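5-Carboxyvanillate Decarboxylase (Novosphingobium aromaticivorans, PDB 4QRN) probably removes a carboxyl group from 5-carboxyvanillate as a manganese-dependent decarboxylase of the amidohydrolase superfamily. Local coordinates at residues D100-D105 and Y333-P338; L111-V116 and Y208-T213. All coordinates share one frame; numbering follows the deposited sequence. Where two conformers were deposited one is given.

Contact 1 (D100-D105 and Y333-P338). With MN (manganese (II) ion), chain E; 1DF (4-hydroxy-3-methoxy-5-nitrobenzoic acid), chain F.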
ATOM      1  N   ASP A 100      19.708  21.420  15.668  1.00  7.69           N
ATOM      2  CA  ASP A 100      19.609  22.123  16.931  1.00  8.07           C
ATOM      3  C   ASP A 100      18.242  22.820  17.034  1.00  8.51           C
ATOM      4  O   ASP A 100      17.622  22.851  18.103  1.00  8.74           O
ATOM      5  CB  ASP A 100      20.730  23.149  17.055  1.00  9.28           C
ATOM      6  CG  ASP A 100      22.105  22.522  17.298  1.00  9.21           C
ATOM      7  OD1 ASP A 100      22.195  21.335  17.682  1.00  9.26           O
ATOM      8  OD2 ASP A 100      23.111  23.263  17.155  1.00  9.57           O
ATOM      9  N   ALA A 101      17.773  23.408  15.940  1.00  8.59           N
ATOM     10  CA  ALA A 101      16.518  24.159  15.943  1.00  9.17           C
ATOM     11  C   ALA A 101      15.289  23.283  16.135  1.00  9.29           C
ATOM     12  O   ALA A 101      14.206  23.798  16.422  1.00 10.63           O
ATOM     13  CB  ALA A 101      16.389  24.968  14.660  1.00 10.61           C
ATOM     14  N   THR A 102      15.435  21.974  15.931  1.00  8.11           N
ATOM     15  CA  THR A 102      14.317  21.059  16.134  1.00  8.20           C
ATOM     16  C   THR A 102      14.593  20.029  17.233  1.00  7.94           C
ATOM     17  O   THR A 102      13.888  19.034  17.364  1.00  8.32           O
ATOM     18  CB  THR A 102      13.917  20.374  14.817  1.00  8.53           C
ATOM     19  OG1 THR A 102      15.072  19.792  14.176  1.00  8.34           O
ATOM     20  CG2 THR A 102      13.215  21.355  13.906  1.00  9.97           C
ATOM     21  N   GLY A 103      15.617  20.290  18.043  1.00  7.97           N
ATOM     22  CA  GLY A 103      15.892  19.420  19.167  1.00  8.52           C
ATOM     23  C   GLY A 103      16.372  18.022  18.808  1.00  7.55           C
ATOM     24  O   GLY A 103      16.225  17.108  19.623  1.00  7.90           O
ATOM     25  N   ILE A 104      16.923  17.854  17.606  1.00  7.31           N
ATOM     26  CA  ILE A 104      17.394  16.554  17.173  1.00  7.30           C
ATOM     27  C   ILE A 104      18.833  16.350  17.637  1.00  7.44           C
ATOM     28  O   ILE A 104      19.753  17.059  17.222  1.00  8.11           O
ATOM     29  CB  ILE A 104      17.259  16.371  15.647  1.00  7.65           C
ATOM     30  CG1 ILE A 104      15.800  16.556  15.202  1.00  7.91           C
ATOM     31  CG2 ILE A 104      17.828  15.014  15.236  1.00  7.89           C
ATOM     32  CD1 ILE A 104      14.777  15.705  15.949  1.00  8.33           C
ATOM     33  N   ASP A 105      19.020  15.395  18.543  1.00  7.38           N
ATOM     34  CA  ASP A 105      20.339  15.128  19.124  1.00  7.54           C
ATOM     35  C   ASP A 105      21.264  14.388  18.178  1.00  7.52           C
ATOM     36  O   ASP A 105      22.452  14.707  18.110  1.00  8.51           O
ATOM     37  CB  ASP A 105      20.156  14.364  20.435  1.00  8.04           C
ATOM     38  CG  ASP A 105      19.452  15.205  21.461  1.00  7.96           C
ATOM     39  OD1 ASP A 105      20.098  16.166  21.950  1.00  8.91           O
ATOM     40  OD2 ASP A 105      18.259  14.946  21.758  1.00  7.86           O
ATOM     41  N   TYR A 333      11.607   6.553  16.037  1.00  6.02           N
ATOM     42  CA  TYR A 333      11.430   7.868  15.469  1.00  6.04           C
ATOM     43  C   TYR A 333      12.389   8.114  14.302  1.00  6.22           C
ATOM     44  O   TYR A 333      13.570   7.763  14.361  1.00  6.42           O
ATOM     45  CB  TYR A 333      11.684   8.924  16.556  1.00  6.61           C
ATOM     46  CG  TYR A 333      11.673  10.342  16.012  1.00  6.55           C
ATOM     47  CD1 TYR A 333      10.483  10.936  15.589  1.00  6.92           C
ATOM     48  CD2 TYR A 333      12.844  11.066  15.872  1.00  7.20           C
ATOM     49  CE1 TYR A 333      10.479  12.211  15.042  1.00  7.56           C
ATOM     50  CE2 TYR A 333      12.848  12.327  15.325  1.00  7.99           C
ATOM     51  CZ  TYR A 333      11.668  12.901  14.894  1.00  8.16           C
ATOM     52  OH  TYR A 333      11.725  14.165  14.347  1.00  8.70           O
ATOM     53  N   ALA A 334      11.872   8.772  13.262  1.00  6.21           N
ATOM     54  CA  ALA A 334      12.692   9.305  12.172  1.00  6.36           C
ATOM     55  C   ALA A 334      12.018  10.563  11.670  1.00  6.81           C
ATOM     56  O   ALA A 334      10.785  10.667  11.672  1.00  7.74           O
ATOM     57  CB  ALA A 334      12.829   8.310  11.025  1.00  7.20           C
ATOM     58  N   MET A 335      12.841  11.507  11.211  1.00  7.48           N
ATOM     59  CA  MET A 335      12.338  12.764  10.678  1.00  7.79           C
ATOM     60  C   MET A 335      12.181  12.771   9.136  1.00  7.77           C
ATOM     61  O   MET A 335      11.269  13.405   8.621  1.00  8.63           O
ATOM     62  CB  MET A 335      13.252  13.906  11.131  1.00  8.44           C
ATOM     63  CG  MET A 335      12.881  15.246  10.547  1.00  8.75           C
ATOM     64  SD  MET A 335      13.904  16.599  11.126  1.00  9.60           S
ATOM     65  CE  MET A 335      13.067  17.063  12.637  1.00  9.72           C
ATOM     66  N   ASP A 336      13.094  12.114   8.410  0.70  7.84           N
ATOM     67  CA  ASP A 336      13.140  12.219   6.945  0.70  8.10           C
ATOM     68  C   ASP A 336      13.617  13.627   6.552  0.70  7.30           C
ATOM     69  O   ASP A 336      13.223  14.159   5.510  0.70  6.95           O
ATOM     70  CB  ASP A 336      11.787  11.829   6.277  0.70  8.30           C
ATOM     71  CG  ASP A 336      11.932  10.773   5.157  0.70  8.53           C
ATOM     72  OD1 ASP A 336      13.044  10.645   4.555  0.70  8.85           O
ATOM     73  OD2 ASP A 336      10.904  10.095   4.888  0.70  9.62           O
ATOM     74  N   TYR A 337      14.525  14.204   7.336  1.00  6.95           N
ATOM     75  CA  TYR A 337      15.155  15.459   6.924  1.00  7.15           C
ATOM     76  C   TYR A 337      15.942  15.211   5.630  1.00  7.52           C
ATOM     77  O   TYR A 337      16.630  14.202   5.531  1.00  8.07           O
ATOM     78  CB  TYR A 337      16.106  15.896   8.006  1.00  7.92           C
ATOM     79  CG  TYR A 337      16.890  17.149   7.702  1.00  7.63           C
ATOM     80  CD1 TYR A 337      18.134  17.094   7.063  1.00  7.88           C
ATOM     81  CD2 TYR A 337      16.404  18.400   8.084  1.00  7.88           C
ATOM     82  CE1 TYR A 337      18.885  18.236   6.836  1.00  8.25           C
ATOM     83  CE2 TYR A 337      17.152  19.568   7.848  1.00  8.13           C
ATOM     84  CZ  TYR A 337      18.395  19.468   7.232  1.00  7.93           C
ATOM     85  OH  TYR A 337      19.181  20.587   7.015  1.00  8.76           O
ATOM     86  N   PRO A 338      15.908  16.130   4.651  1.00  6.94           N
ATOM     87  CA  PRO A 338      15.224  17.430   4.649  1.00  7.05           C
ATOM     88  C   PRO A 338      13.900  17.398   3.899  1.00  6.78           C
ATOM     89  O   PRO A 338      13.295  18.460   3.707  1.00  7.46           O
ATOM     90  CB  PRO A 338      16.244  18.321   3.936  1.00  7.80           C
ATOM     91  CG  PRO A 338      16.806  17.420   2.865  1.00  8.10           C
ATOM     92  CD  PRO A 338      16.887  16.045   3.542  1.00  7.64           C
TER
HETATM   93 MN    MN E 401      13.710   9.142   3.241  0.73  7.98          MN
HETATM   94  C1  1DF F 402      11.204  12.212  -0.730  0.91  7.13           C
HETATM   95  CO1 1DF F 402      10.822  11.593   0.427  0.91  7.49           C
HETATM   96  CO2 1DF F 402      12.433  11.857  -1.328  0.91  7.25           C
HETATM   97  CM1 1DF F 402      11.771  10.684   1.004  0.91  7.35           C
HETATM   98  CM2 1DF F 402      13.364  11.087  -0.661  0.91  7.21           C
HETATM   99  OM  1DF F 402      14.587  10.755  -1.172  0.91  7.81           O
HETATM  100  CZ  1DF F 402      13.099  10.573   0.600  0.91  6.97           C
HETATM  101  CC  1DF F 402      10.332  13.193  -1.422  0.91  7.68           C
HETATM  102  CV  1DF F 402      14.807  11.020  -2.558  0.91  8.43           C
HETATM  103  O1  1DF F 402       9.514  13.896  -0.695  0.91  8.13           O
HETATM  104  O2  1DF F 402      10.433  13.315  -2.648  0.91  8.02           O
HETATM  105  O3  1DF F 402      14.009   9.990   1.325  0.91  7.96           O
HETATM  106  N   1DF F 402      11.166   9.675   1.941  0.91 10.98           N
HETATM  107  O11 1DF F 402      11.800   8.768   2.402  0.91 12.10           O
HETATM  108  O22 1DF F 402       9.915   9.719   2.104  0.91 12.55           O
HETATM  109  O   HOH W   1      15.673   9.669   4.060  1.00 10.09           O
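M335 reaches across to T102 and I104 with the last carbon of its side chain. With CG anti to the backbone N (chi1 176°) and SD anti to CA, the chain runs straight toward T102 and I104 and bends only at chi3 (-86°), which brings the methyl slantwise against both partners: M335 CE lies 3.7 Å from T102 OG1 and 3.8 Å from I104 CG1. An unbranched, flexible thioether suits the place because it can carry a methyl across to a backbone some way off, the CA atoms of I104 and M335 being 9.1 Å apart. With CG1 beside its backbone N, I104 presents CG1 to that methyl and its tip to the phenol end of Y333, I104 CD1 being 3.8 Å from Y333 OH. No hydrogen bond crosses between the segments; the contact is van der Waals packing, largely of methyls, and the hydroxyl of T102 has its polar partner in D98.

T102 and I104 flank G103, whose positive phi makes it the C-prime residue of a Schellman motif ending helix 93-101. The other segment follows strand 331-332 of the amidohydrolase barrel. There D336, pointing the other way from M335, binds manganese through OD1 at 2.1 Å, beside E41 and H210.

Contact 2 (L111-V116 and Y208-T213). With MN (manganese (II) ion), chain E; 1DF (4-hydroxy-3-methoxy-5-nitrobenzoic acid), chain F.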
ATOM      1  N   LEU A 111      23.043   8.309   2.033  1.00  7.34           N
ATOM      2  CA  LEU A 111      23.002   8.921   0.713  1.00  7.20           C
ATOM      3  C   LEU A 111      21.598   8.780   0.136  1.00  6.89           C
ATOM      4  O   LEU A 111      21.011   7.697   0.121  1.00  7.33           O
ATOM      5  CB  LEU A 111      24.020   8.260  -0.202  1.00  7.75           C
ATOM      6  CG  LEU A 111      24.092   8.848  -1.613  1.00  8.11           C
ATOM      7  CD1 LEU A 111      24.668  10.246  -1.591  1.00  8.76           C
ATOM      8  CD2 LEU A 111      24.886   7.935  -2.540  1.00  8.90           C
ATOM      9  N   THR A 112      21.064   9.879  -0.379  1.00  6.61           N
ATOM     10  CA  THR A 112      19.675   9.923  -0.760  1.00  7.65           C
ATOM     11  C   THR A 112      19.370   9.044  -1.965  1.00  6.98           C
ATOM     12  O   THR A 112      20.188   8.851  -2.882  1.00  6.78           O
ATOM     13  CB  THR A 112      19.255  11.385  -0.971  1.00  7.63           C
ATOM     14  OG1 THR A 112      17.838  11.472  -1.068  1.00  7.95           O
ATOM     15  CG2 THR A 112      19.857  11.999  -2.211  1.00  8.03           C
ATOM     16  N   SER A 113      18.155   8.507  -1.958  1.00  6.98           N
ATOM     17  CA  SER A 113      17.710   7.604  -3.005  1.00  7.21           C
ATOM     18  C   SER A 113      17.730   8.289  -4.370  1.00  6.98           C
ATOM     19  O   SER A 113      17.302   9.433  -4.493  1.00  7.34           O
ATOM     20  CB  SER A 113      16.302   7.157  -2.660  1.00  7.86           C
ATOM     21  OG  SER A 113      15.798   6.295  -3.651  1.00  7.53           O
ATOM     22  N   PRO A 114      18.162   7.579  -5.430  1.00  7.16           N
ATOM     23  CA  PRO A 114      18.462   6.144  -5.509  1.00  7.64           C
ATOM     24  C   PRO A 114      19.939   5.794  -5.337  1.00  7.42           C
ATOM     25  O   PRO A 114      20.358   4.688  -5.703  1.00  7.77           O
ATOM     26  CB  PRO A 114      18.008   5.800  -6.930  1.00  8.24           C
ATOM     27  CG  PRO A 114      18.413   7.022  -7.707  1.00  8.36           C
ATOM     28  CD  PRO A 114      18.030   8.163  -6.784  1.00  8.14           C
ATOM     29  N   GLY A 115      20.735   6.711  -4.794  1.00  7.23           N
ATOM     30  CA  GLY A 115      22.151   6.428  -4.633  1.00  7.88           C
ATOM     31  C   GLY A 115      22.817   6.181  -5.976  1.00  7.51           C
ATOM     32  O   GLY A 115      22.491   6.835  -6.980  1.00  8.30           O
ATOM     33  N   VAL A 116      23.746   5.229  -6.023  1.00  7.73           N
ATOM     34  CA  VAL A 116      24.406   4.894  -7.290  1.00  8.46           C
ATOM     35  C   VAL A 116      23.778   3.690  -7.970  1.00  8.37           C
ATOM     36  O   VAL A 116      24.277   3.212  -8.990  1.00  8.72           O
ATOM     37  CB  VAL A 116      25.922   4.653  -7.110  1.00  8.64           C
ATOM     38  CG1 VAL A 116      26.587   5.881  -6.505  1.00  9.61           C
ATOM     39  CG2 VAL A 116      26.212   3.410  -6.291  1.00  9.16           C
ATOM     40  N   TYR A 208      18.725  -1.135   5.982  1.00  6.89           N
ATOM     41  CA  TYR A 208      17.561  -0.254   5.839  1.00  6.64           C
ATOM     42  C   TYR A 208      17.168  -0.270   4.355  1.00  6.44           C
ATOM     43  O   TYR A 208      17.972   0.132   3.500  1.00  7.16           O
ATOM     44  CB  TYR A 208      17.939   1.157   6.310  1.00  7.22           C
ATOM     45  CG  TYR A 208      16.756   2.030   6.720  1.00  7.43           C
ATOM     46  CD1 TYR A 208      15.782   2.434   5.809  1.00  8.53           C
ATOM     47  CD2 TYR A 208      16.608   2.447   8.034  1.00  7.19           C
ATOM     48  CE1 TYR A 208      14.701   3.232   6.203  1.00  8.46           C
ATOM     49  CE2 TYR A 208      15.558   3.262   8.428  1.00  8.06           C
ATOM     50  CZ  TYR A 208      14.611   3.656   7.509  1.00  7.51           C
ATOM     51  OH  TYR A 208      13.570   4.454   7.925  1.00  8.06           O
ATOM     52  N   ILE A 209      15.971  -0.772   4.041  1.00  6.14           N
ATOM     53  CA  ILE A 209      15.487  -0.699   2.659  1.00  6.63           C
ATOM     54  C   ILE A 209      14.665   0.573   2.570  1.00  6.45           C
ATOM     55  O   ILE A 209      13.550   0.655   3.090  1.00  7.63           O
ATOM     56  CB  ILE A 209      14.686  -1.919   2.213  1.00  7.67           C
ATOM     57  CG1 ILE A 209      15.531  -3.178   2.348  1.00  8.50           C
ATOM     58  CG2 ILE A 209      14.271  -1.723   0.739  1.00  8.74           C
ATOM     59  CD1 ILE A 209      14.826  -4.464   1.934  1.00 10.21           C
ATOM     60  N   HIS A 210      15.270   1.589   1.964  1.00  6.65           N
ATOM     61  CA  HIS A 210      14.654   2.889   1.777  1.00  6.83           C
ATOM     62  C   HIS A 210      13.928   2.906   0.430  1.00  6.18           C
ATOM     63  O   HIS A 210      14.334   2.201  -0.498  1.00  6.87           O
ATOM     64  CB  HIS A 210      15.772   3.935   1.763  1.00  7.49           C
ATOM     65  CG  HIS A 210      15.274   5.345   1.731  1.00  7.53           C
ATOM     66  ND1 HIS A 210      14.895   5.973   0.571  1.00  7.68           N
ATOM     67  CD2 HIS A 210      15.071   6.239   2.732  1.00  8.21           C
ATOM     68  CE1 HIS A 210      14.461   7.194   0.868  1.00  7.86           C
ATOM     69  NE2 HIS A 210      14.581   7.392   2.171  1.00  8.26           N
ATOM     70  N   PRO A 211      12.886   3.737   0.266  1.00  6.78           N
ATOM     71  CA  PRO A 211      12.205   3.743  -1.028  1.00  6.67           C
ATOM     72  C   PRO A 211      13.065   4.263  -2.170  1.00  6.74           C
ATOM     73  O   PRO A 211      14.083   4.953  -2.024  1.00  7.00           O
ATOM     74  CB  PRO A 211      11.028   4.697  -0.805  1.00  7.78           C
ATOM     75  CG  PRO A 211      10.750   4.652   0.662  1.00  8.67           C
ATOM     76  CD  PRO A 211      12.137   4.495   1.292  1.00  7.24           C
ATOM     77  N   ALA A 212      12.570   3.944  -3.355  1.00  7.19           N
ATOM     78  CA  ALA A 212      12.972   4.538  -4.610  1.00  7.27           C
ATOM     79  C   ALA A 212      11.724   4.615  -5.454  1.00  6.93           C
ATOM     80  O   ALA A 212      10.716   3.955  -5.190  1.00  7.52           O
ATOM     81  CB  ALA A 212      14.048   3.697  -5.311  1.00  8.66           C
ATOM     82  N   THR A 213      11.799   5.404  -6.514  1.00  7.17           N
ATOM     83  CA  THR A 213      10.810   5.300  -7.560  1.00  7.74           C
ATOM     84  C   THR A 213      10.769   3.871  -8.117  1.00  7.24           C
ATOM     85  O   THR A 213      11.788   3.177  -8.169  1.00  8.14           O
ATOM     86  CB  THR A 213      11.112   6.277  -8.714  1.00  8.60           C
ATOM     87  OG1 THR A 213      12.488   6.175  -9.120  1.00  8.76           O
ATOM     88  CG2 THR A 213      10.832   7.705  -8.295  1.00  9.28           C
TER
HETATM   89 MN    MN E 401      13.710   9.142   3.241  0.73  7.98          MN
HETATM   90  C1  1DF F 402      11.204  12.212  -0.730  0.91  7.13           C
HETATM   91  CO1 1DF F 402      10.822  11.593   0.427  0.91  7.49           C
HETATM   92  CO2 1DF F 402      12.433  11.857  -1.328  0.91  7.25           C
HETATM   93  CM1 1DF F 402      11.771  10.684   1.004  0.91  7.35           C
HETATM   94  CM2 1DF F 402      13.364  11.087  -0.661  0.91  7.21           C
HETATM   95  OM  1DF F 402      14.587  10.755  -1.172  0.91  7.81           O
HETATM   96  CZ  1DF F 402      13.099  10.573   0.600  0.91  6.97           C
HETATM   97  CC  1DF F 402      10.332  13.193  -1.422  0.91  7.68           C
HETATM   98  CV  1DF F 402      14.807  11.020  -2.558  0.91  8.43           C
HETATM   99  O1  1DF F 402       9.514  13.896  -0.695  0.91  8.13           O
HETATM  100  O2  1DF F 402      10.433  13.315  -2.648  0.91  8.02           O
HETATM  101  O3  1DF F 402      14.009   9.990   1.325  0.91  7.96           O
HETATM  102  N   1DF F 402      11.166   9.675   1.941  0.91 10.98           N
HETATM  103  O11 1DF F 402      11.800   8.768   2.402  0.91 12.10           O
HETATM  104  O22 1DF F 402       9.915   9.719   2.104  0.91 12.55           O
HETATM  105  O   HOH W   2      14.463   6.756  -6.364  1.00 10.04           O
HETATM  106  O   HOH W   1      15.673   9.669   4.060  1.00 10.09           O
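A buried polar contact between two loops at the C-terminal ends of barrel strands, beside the metal, joins S113 to the backbone that follows H210. S113 extends OG anti to its backbone N (chi1 179°), which carries the hydroxyl to the carbonyl of P211. The bond from S113 OG to P211 O is short, 2.7 Å, and meets the oxygen in the carbonyl plane on a lone pair. The same oxygen accepts H210 ND1 at 2.9 Å, also in the carbonyl plane, with the acceptor 16° out of the imidazole plane. Two donors therefore grip one buried carbonyl, and a proton on ND1 leaves NE2 to bind manganese, at 2.2 Å. Held at ND1 by the carbonyl and at NE2 by the metal, the imidazole has little freedom to turn; S113 CB rests obliquely against it, 3.7 Å from H210 ND1.

In this amidohydrolase fold, strands 106-111 and 207-209 deliver such loops to the active site, and E41 and D336 complete the protein ligands of the ion. Serine suits its place because it is small enough for S113 OG to lie 3.5 Å from A212 CB, yet still polar at its end. S113 OG also accepts a bond from a water that in turn takes the N-H of T213, extending the link along the second loop. An alanine at S113 would take away this hydroxyl, and the carbonyl of P211 would probably lose one of the two donors that grip it, and the water its link between the loops. Proline suits position P211 because its ring CD packs on one face of the H210 imidazole, offset toward the rim. Next to S113, T112 turns its hydroxyl to the inhibitor's methoxy group, T112 OG1 lying 3.3 Å from OM, and bonds to Y339.

How the contacts relate
Both contacts are buried, but contact 2 lies nearer the middle of the chain, with its centre about 7 Å from the chain's centre against about 15 Å for contact 1. Each includes a segment bearing a manganese ligand, and the same ion, inhibitor and water belong to both, although the two contacts do not touch and their centres are about 19 Å apart. In sequence contact 2 is nested within the loop that contact 1 closes. Their chemistry follows their place: in contact 1, M335 points away from the metal that D336 binds and joins a helix end to a barrel loop by van der Waals packing without hydrogen bonds, whereas contact 2 uses hydrogen bonds and a water at the pocket wall, which S113 and H210 line.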